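Local atomic coordinates of tapirin (PDB entry 6N2C), a protein that probably binds cellulose in the attachment of cells to plant biomass and carries a zinc ion on its beta-helical C-terminal domain. Residues Tyr186-Ser191 against Leu548-Val553; Ala481-Leu486 against Pro556-Asp561; Glu498-Asn503 against Asn529-Val534. One frame throughout, in Å; residues are numbered along the deposited sequence.

Contact 1: residues Tyr186-Ser191 against Leu548-Val553; sequences YGLFSS and LNIEYV. With ZN (zinc ion), chain C.
Gly187 and Tyr552 bring the two backbones together, their CA atoms 4.9 Å apart at a place where the chain of 186-191 turns a corner; the two strands lie on different faces of the beta-helix, and the contact is made by packing. The CG of Tyr552 stands anti to the backbone N (chi1 166°), which brings the CD1-CE1 side of the ring to the glycine. CD1 comes to 3.6 Å from Gly187 CA, and farther along CE1 lies 3.9 Å from Tyr186 O. Gly187 CA and Tyr186 O both approach the ring obliquely. Gly187 has no side chain, and a CB modelled there would sit tightly against Tyr552 CB, so the close approach depends on a bare CA. The Tyr552 hydroxyl is bonded to Thr184 O, which fixes the far end of the ring. With an alanine in place of this tyrosine the ring and hydroxyl are gone, which would probably uncover Gly187 at the corner and leave Thr184 O without this partner. On the inner side, Leu188 CD2 and Ile550 CG2 meet loosely at 4.3 Å, a doubtful touch because Ile550 is modelled in two conformers. Glu551 takes no part in this packing. Its side chain, bent at chi2 (80°), places OE1 2.0 Å from the zinc ion while OE2 stays 4.1 Å from the zinc, so of this carboxylate only OE1 binds the metal, beside His530 and Asp532. Within the beta-helix, strand 186-190 lies between strands 206-209 and 534-537, and strand 548-552 between 200-203 and 530-532. Leu188 and Ile550 point into an interior that also holds Val202 and Ile200 of strand 200-203, Leu535 of strand 534-537, and Leu541 and Phe543 of strand 541-543.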
# COMPACT_ATOMS: atom_id res chain seq x y z
N TYR A 186 -18.06 4.89 3.52
CA TYR A 186 -17.48 4.16 2.36
C TYR A 186 -18.13 4.51 1.08
O TYR A 186 -19.37 4.42 0.93
CB TYR A 186 -17.48 2.62 2.59
CG TYR A 186 -16.43 2.11 3.57
CD1 TYR A 186 -16.52 2.38 4.92
CD2 TYR A 186 -15.43 1.31 3.14
CE1 TYR A 186 -15.58 1.92 5.82
CE2 TYR A 186 -14.52 0.76 4.03
CZ TYR A 186 -14.60 1.08 5.37
OH TYR A 186 -13.67 0.56 6.25
N GLY A 187 -17.34 4.85 0.07
CA GLY A 187 -17.86 5.17 -1.21
C GLY A 187 -18.02 3.97 -2.13
O GLY A 187 -18.91 3.94 -3.00
N LEU A 188 -17.13 3.00 -1.96
CA LEU A 188 -17.13 1.74 -2.78
C LEU A 188 -16.84 0.59 -1.81
O LEU A 188 -15.88 0.62 -1.00
CB LEU A 188 -16.08 1.78 -3.96
CG LEU A 188 -16.22 2.97 -4.87
CD1 LEU A 188 -15.02 3.00 -5.79
CD2 LEU A 188 -17.48 2.97 -5.66
N PHE A 189 -17.68 -0.46 -1.90
CA PHE A 189 -17.47 -1.67 -1.08
C PHE A 189 -17.82 -2.87 -1.91
O PHE A 189 -18.87 -2.86 -2.57
CB PHE A 189 -18.40 -1.62 0.07
CG PHE A 189 -18.33 -2.80 0.95
CD1 PHE A 189 -19.00 -3.98 0.57
CD2 PHE A 189 -17.74 -2.75 2.18
CE1 PHE A 189 -19.02 -5.10 1.45
CE2 PHE A 189 -17.73 -3.89 3.04
CZ PHE A 189 -18.31 -5.07 2.65
N SER A 190 -16.95 -3.89 -1.89
CA SER A 190 -17.35 -5.16 -2.50
C SER A 190 -16.91 -6.30 -1.62
O SER A 190 -15.77 -6.27 -1.17
CB SER A 190 -16.75 -5.32 -3.90
OG SER A 190 -17.08 -6.63 -4.43
N SER A 191 -17.78 -7.31 -1.43
CA SER A 191 -17.35 -8.54 -0.84
C SER A 191 -16.68 -9.48 -1.80
O SER A 191 -16.34 -10.59 -1.37
CB SER A 191 -18.45 -9.26 -0.15
OG SER A 191 -19.09 -8.49 0.79
N LEU A 548 -14.73 7.93 -16.52
CA LEU A 548 -15.79 8.09 -15.51
C LEU A 548 -15.17 8.74 -14.28
O LEU A 548 -14.08 8.31 -13.80
CB LEU A 548 -16.38 6.71 -15.23
CG LEU A 548 -17.15 6.55 -13.87
CD1 LEU A 548 -18.43 7.33 -13.97
CD2 LEU A 548 -17.53 5.09 -13.69
N ASN A 549 -15.85 9.78 -13.71
CA ASN A 549 -15.45 10.38 -12.46
C ASN A 549 -16.51 9.89 -11.41
O ASN A 549 -17.71 10.03 -11.64
CB ASN A 549 -15.57 11.88 -12.53
CG ASN A 549 -14.56 12.50 -13.43
OD1 ASN A 549 -13.33 12.31 -13.23
ND2 ASN A 549 -15.05 13.25 -14.45
N ILE A 550 -15.99 9.35 -10.30
CA ILE A 550 -16.75 8.80 -9.17
C ILE A 550 -16.41 9.67 -8.01
O ILE A 550 -15.24 9.87 -7.65
CB ILE A 550 -16.40 7.30 -8.86
CG1 ILE A 550 -16.74 6.45 -10.07
CG2 ILE A 550 -17.22 6.78 -7.64
CD1 ILE A 550 -16.15 5.10 -10.08
N GLU A 551 -17.44 10.22 -7.35
CA GLU A 551 -17.19 10.95 -6.12
C GLU A 551 -18.17 10.44 -5.00
O GLU A 551 -19.35 10.32 -5.25
CB GLU A 551 -17.48 12.43 -6.31
CG GLU A 551 -16.45 13.26 -7.15
CD GLU A 551 -16.62 13.10 -8.66
OE1 GLU A 551 -17.75 13.31 -9.16
OE2 GLU A 551 -15.65 12.72 -9.39
N TYR A 552 -17.60 10.16 -3.87
CA TYR A 552 -18.37 9.78 -2.69
C TYR A 552 -19.27 10.98 -2.28
O TYR A 552 -18.77 12.15 -2.10
CB TYR A 552 -17.44 9.48 -1.55
CG TYR A 552 -18.06 9.39 -0.15
CD1 TYR A 552 -18.85 8.32 0.20
CD2 TYR A 552 -17.96 10.45 0.78
CE1 TYR A 552 -19.40 8.24 1.46
CE2 TYR A 552 -18.55 10.36 2.04
CZ TYR A 552 -19.18 9.21 2.40
OH TYR A 552 -19.81 9.12 3.63
N VAL A 553 -20.50 10.65 -1.98
CA VAL A 553 -21.37 11.51 -1.24
C VAL A 553 -22.02 10.62 -0.15
O VAL A 553 -22.49 9.53 -0.47
CB VAL A 553 -22.48 12.07 -2.14
CG1 VAL A 553 -23.65 12.78 -1.36
CG2 VAL A 553 -21.90 12.98 -3.20
ZN ZN C . -19.41 14.34 -8.88

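Contact 2: residues Ala481-Leu486 against Pro556-Asp561; sequences ANYYSL and PQPLID
Tyr483, on the outermost strand 483-488 of one parallel face of the beta-helix, and Pro556, the N-cap residue of helix 557-565, meet in a CH-pi contact that lays the start of the helix against that face. Pro556 CG sits over one face of the tyrosine ring, 3.6 Å from its centroid and only 14° off the ring normal, which is evidence for a position above the centre and not at the rim. Its nearest ring atom is Tyr483 CE1, at 3.5 Å. The neighbouring Pro556 CB leans over the hydroxyl end, 3.7 Å from Tyr483 CZ, the two side chains running past each other in opposite directions. Tyr483 CG lies between its own backbone N and carbonyl carbon (chi1 68°), an orientation that presents the ring to the proline. Beyond the ring, Pro558 CG touches Tyr483 OH at 3.8 Å. Two residues further along the strand, Ser485 packs against Leu559, a turn into the helix: OG lies 3.4 Å from Leu559 CD2, with its polar need met by Ile478 O, though the serine has a second conformer and the distance is tentative. Phe515 of the adjoining strand 513-518 also receives Pro556 and Leu559. The helix's outer surface carries a bond of its own, Gln557 NE2 to Asp561 OD1 at 2.7 Å, which lies in the amide plane but reaches the oxygen 39° above the carboxylate plane.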
# COMPACT_ATOMS: atom_id res chain seq x y z
N ALA A 481 -35.16 14.73 -4.45
CA ALA A 481 -35.08 15.61 -5.61
C ALA A 481 -33.75 15.39 -6.34
O ALA A 481 -33.68 15.57 -7.55
CB ALA A 481 -35.18 17.08 -5.18
N ASN A 482 -32.67 15.20 -5.59
CA ASN A 482 -31.32 15.09 -6.21
C ASN A 482 -30.75 13.63 -6.06
O ASN A 482 -29.51 13.50 -6.05
CB ASN A 482 -30.33 16.10 -5.64
CG ASN A 482 -30.11 16.00 -4.11
OD1 ASN A 482 -30.96 15.49 -3.40
ND2 ASN A 482 -29.06 16.61 -3.60
N TYR A 483 -31.61 12.62 -5.84
CA TYR A 483 -31.10 11.27 -5.68
C TYR A 483 -32.06 10.14 -5.87
O TYR A 483 -33.30 10.30 -5.74
CB TYR A 483 -30.45 11.08 -4.35
CG TYR A 483 -31.40 11.12 -3.14
CD1 TYR A 483 -31.91 9.94 -2.58
CD2 TYR A 483 -31.67 12.32 -2.46
CE1 TYR A 483 -32.74 9.96 -1.43
CE2 TYR A 483 -32.44 12.32 -1.27
CZ TYR A 483 -33.02 11.16 -0.80
OH TYR A 483 -33.74 11.18 0.42
N TYR A 484 -31.49 8.97 -6.23
CA TYR A 484 -32.18 7.73 -6.23
C TYR A 484 -31.39 6.71 -5.45
O TYR A 484 -30.18 6.78 -5.42
CB TYR A 484 -32.40 7.20 -7.64
CG TYR A 484 -33.36 8.01 -8.46
CD1 TYR A 484 -32.90 9.07 -9.24
CD2 TYR A 484 -34.70 7.70 -8.49
CE1 TYR A 484 -33.77 9.81 -10.01
CE2 TYR A 484 -35.60 8.46 -9.24
CZ TYR A 484 -35.12 9.49 -10.02
OH TYR A 484 -35.99 10.24 -10.77
N SER A 485 -32.10 5.85 -4.74
CA SER A 485 -31.49 4.75 -3.94
C SER A 485 -32.07 3.43 -4.39
O SER A 485 -33.16 3.38 -4.96
CB SER A 485 -31.70 4.91 -2.44
OG SER A 485 -31.30 6.18 -1.91
N LEU A 486 -31.31 2.36 -4.13
CA LEU A 486 -31.75 1.00 -4.32
C LEU A 486 -31.07 0.13 -3.29
O LEU A 486 -29.82 0.11 -3.18
CB LEU A 486 -31.44 0.54 -5.76
CG LEU A 486 -31.60 -0.95 -6.07
CD1 LEU A 486 -33.07 -1.32 -5.92
CD2 LEU A 486 -30.94 -1.39 -7.37
N PRO A 556 -28.12 9.42 1.88
CA PRO A 556 -29.13 10.31 2.48
C PRO A 556 -29.57 9.67 3.85
O PRO A 556 -29.63 8.43 4.01
CB PRO A 556 -30.25 10.29 1.49
CG PRO A 556 -29.60 9.91 0.17
CD PRO A 556 -28.53 8.98 0.54
N GLN A 557 -29.91 10.55 4.78
CA GLN A 557 -30.23 10.07 6.11
C GLN A 557 -31.37 9.06 6.12
O GLN A 557 -31.27 8.14 6.91
CB GLN A 557 -30.48 11.25 7.08
CG GLN A 557 -30.55 10.80 8.54
CD GLN A 557 -29.25 10.19 9.01
OE1 GLN A 557 -28.20 10.78 8.88
NE2 GLN A 557 -29.34 9.05 9.62
N PRO A 558 -32.40 9.21 5.30
CA PRO A 558 -33.51 8.23 5.34
C PRO A 558 -33.02 6.84 4.86
O PRO A 558 -33.49 5.79 5.36
CB PRO A 558 -34.52 8.74 4.36
CG PRO A 558 -34.10 10.15 4.05
CD PRO A 558 -32.76 10.41 4.51
N LEU A 559 -32.00 6.86 4.02
CA LEU A 559 -31.42 5.54 3.56
C LEU A 559 -30.59 4.96 4.68
O LEU A 559 -30.70 3.77 4.94
CB LEU A 559 -30.67 5.71 2.23
CG LEU A 559 -29.92 4.48 1.66
CD1 LEU A 559 -31.02 3.47 1.30
CD2 LEU A 559 -29.14 4.92 0.44
N ILE A 560 -29.75 5.73 5.38
CA ILE A 560 -28.98 5.27 6.47
C ILE A 560 -29.92 4.71 7.58
O ILE A 560 -29.75 3.61 8.14
CB ILE A 560 -28.13 6.36 7.06
CG1 ILE A 560 -27.02 6.81 6.06
CG2 ILE A 560 -27.52 5.99 8.40
CD1 ILE A 560 -26.27 7.99 6.47
N ASP A 561 -30.97 5.48 7.88
CA ASP A 561 -31.92 5.05 8.91
C ASP A 561 -32.55 3.68 8.54
O ASP A 561 -32.69 2.82 9.40
CB ASP A 561 -33.06 6.05 9.06
CG ASP A 561 -32.59 7.39 9.65
OD1 ASP A 561 -31.48 7.55 10.16
OD2 ASP A 561 -33.45 8.23 9.56

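Contact 3: residues Glu498-Asn503 against Asn529-Val534; sequences EIFNKN and NHLDGV. With ZN (zinc ion), chain C.
His530 turns its backbone toward Asn503 and its ring toward the metal. Asn503 ND2 stands 3.8 Å from His530 O, too far for more than a loose polar approach, and Asn503 OD1 is engaged by the backbone N of Val512. The imidazole, with CG anti to the backbone N (chi1 180°), reaches the zinc ion through NE2 at 1.9 Å. Leu531 comes next and faces inward. Its CD2 meets Phe500 CE1 at 3.7 Å, near the ring plane and hence at an edge of the phenylalanine; CD1 is also close, 3.9 Å from the same CE1. Leu531 was built in two alternative positions, so the exact approach is uncertain. The two side chains cross at about a right angle. Asp532 returns to the outer side, and its OD1 lies 2.0 Å from the zinc, whereas OD2, at 2.8 Å from the zinc, is too long for a regular metal bond. His530 NE2 and Asp532 OD1 subtend about 110° at the zinc, close to a tetrahedral angle. At Gly533 the chain turns a corner, with backbone angles at which a CB would be pressed against the carbonyl O of Asp532. Strand 530-532 is the outermost on its face, and Phe500, near the end of helix 494-500, also packs on Ile522 and Val524 of strand 522-524. The alternation of metal ligand, buried leucine and metal ligand is that of a beta strand, here on a beta-helix coil whose zinc site is completed by Glu551.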
# COMPACT_ATOMS: atom_id res chain seq x y z
N GLU A 498 -31.70 -0.16 -14.26
CA GLU A 498 -32.82 0.77 -14.12
C GLU A 498 -32.43 2.04 -13.31
O GLU A 498 -32.76 3.14 -13.72
CB GLU A 498 -33.97 0.04 -13.43
CG GLU A 498 -35.28 0.78 -13.45
CD GLU A 498 -36.37 0.12 -12.60
OE1 GLU A 498 -37.54 0.58 -12.76
OE2 GLU A 498 -36.07 -0.82 -11.80
N ILE A 499 -31.70 1.86 -12.20
CA ILE A 499 -31.26 3.04 -11.45
C ILE A 499 -30.22 3.81 -12.17
O ILE A 499 -30.22 5.08 -12.21
CB ILE A 499 -30.90 2.69 -9.99
CG1 ILE A 499 -30.70 3.98 -9.18
CG2 ILE A 499 -29.69 1.80 -9.86
CD1 ILE A 499 -30.69 3.79 -7.68
N PHE A 500 -29.27 3.13 -12.83
CA PHE A 500 -28.30 3.89 -13.56
C PHE A 500 -28.90 4.70 -14.71
O PHE A 500 -28.40 5.79 -15.03
CB PHE A 500 -27.11 3.02 -14.09
CG PHE A 500 -26.15 2.62 -13.01
CD1 PHE A 500 -25.41 3.57 -12.40
CD2 PHE A 500 -25.97 1.31 -12.62
CE1 PHE A 500 -24.51 3.23 -11.39
CE2 PHE A 500 -25.05 0.99 -11.61
CZ PHE A 500 -24.36 1.99 -10.98
N ASN A 501 -29.93 4.18 -15.33
CA ASN A 501 -30.59 4.95 -16.40
C ASN A 501 -31.36 6.20 -15.89
O ASN A 501 -31.80 7.00 -16.69
CB ASN A 501 -31.47 4.03 -17.24
CG ASN A 501 -30.67 3.29 -18.29
OD1 ASN A 501 -30.64 2.07 -18.32
ND2 ASN A 501 -30.00 4.03 -19.17
N LYS A 502 -31.48 6.38 -14.57
CA LYS A 502 -31.96 7.65 -14.00
C LYS A 502 -30.93 8.75 -14.09
O LYS A 502 -31.25 9.92 -13.82
CB LYS A 502 -32.39 7.51 -12.52
CG LYS A 502 -33.51 6.54 -12.23
CD LYS A 502 -34.82 6.88 -12.89
CE LYS A 502 -35.78 5.71 -12.73
NZ LYS A 502 -35.97 5.34 -11.30
N ASN A 503 -29.70 8.41 -14.51
CA ASN A 503 -28.70 9.39 -14.85
C ASN A 503 -28.27 9.53 -16.29
O ASN A 503 -27.40 8.77 -16.72
CB ASN A 503 -27.48 9.05 -14.00
CG ASN A 503 -27.10 10.18 -13.16
OD1 ASN A 503 -27.78 11.20 -13.12
ND2 ASN A 503 -26.08 10.01 -12.45
N ASN A 529 -20.57 8.50 -17.08
CA ASN A 529 -19.37 9.26 -16.97
C ASN A 529 -19.21 10.08 -15.69
O ASN A 529 -18.14 10.61 -15.43
CB ASN A 529 -19.22 10.15 -18.17
CG ASN A 529 -20.28 11.24 -18.24
OD1 ASN A 529 -21.04 11.49 -17.31
ND2 ASN A 529 -20.36 11.87 -19.38
N HIS A 530 -20.28 10.19 -14.87
CA HIS A 530 -20.17 10.94 -13.64
C HIS A 530 -21.14 10.31 -12.65
O HIS A 530 -22.34 10.31 -12.88
CB HIS A 530 -20.55 12.42 -13.88
CG HIS A 530 -20.48 13.29 -12.64
ND1 HIS A 530 -21.22 14.45 -12.50
CD2 HIS A 530 -19.77 13.16 -11.50
CE1 HIS A 530 -20.98 14.96 -11.30
NE2 HIS A 530 -20.08 14.20 -10.68
N LEU A 531 -20.60 9.82 -11.56
CA LEU A 531 -21.41 9.24 -10.49
C LEU A 531 -21.04 9.80 -9.13
O LEU A 531 -19.88 9.63 -8.67
CB LEU A 531 -21.26 7.70 -10.47
CG LEU A 531 -21.99 6.91 -11.53
CD1 LEU A 531 -21.40 5.49 -11.65
CD2 LEU A 531 -23.47 6.82 -11.16
N ASP A 532 -22.04 10.37 -8.43
CA ASP A 532 -21.87 10.86 -7.07
C ASP A 532 -22.74 9.98 -6.21
O ASP A 532 -23.94 9.83 -6.50
CB ASP A 532 -22.44 12.28 -6.94
CG ASP A 532 -21.55 13.33 -7.58
OD1 ASP A 532 -20.35 13.05 -7.69
OD2 ASP A 532 -22.04 14.37 -7.86
N GLY A 533 -22.16 9.40 -5.18
CA GLY A 533 -22.91 8.55 -4.32
C GLY A 533 -22.08 7.43 -3.77
O GLY A 533 -20.93 7.67 -3.32
N VAL A 534 -22.72 6.24 -3.64
CA VAL A 534 -22.08 5.13 -2.94
C VAL A 534 -22.51 3.87 -3.74
O VAL A 534 -23.68 3.73 -4.16
CB VAL A 534 -22.56 5.05 -1.45
CG1 VAL A 534 -22.30 3.79 -0.80
CG2 VAL A 534 -22.18 6.24 -0.61
ZN ZN C . -19.41 14.34 -8.88

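The zinc site joins contacts 1 and 3, whose centres are 11 Å apart: contact 3 supplies two ligands and contact 1 the third, from neighbouring strands. The strands are held in register by probable backbone hydrogen bonds, Glu551 N to Leu531 O at 2.8 Å and Leu531 N to Asn549 O at 2.9 Å. Contact 2 lies farther from the metal, the side chain of Tyr483 being about 12 Å from the zinc, and follows contact 1 directly in the chain as strand 548-552 leads to helix 557-565. Ile499 ties it to contact 3, its CD1 packing 3.8 Å from Leu486 CB. Contact 1 thus lies where the C-terminal coils adjoin the first coil, contacts 2 and 3 at their outermost strands.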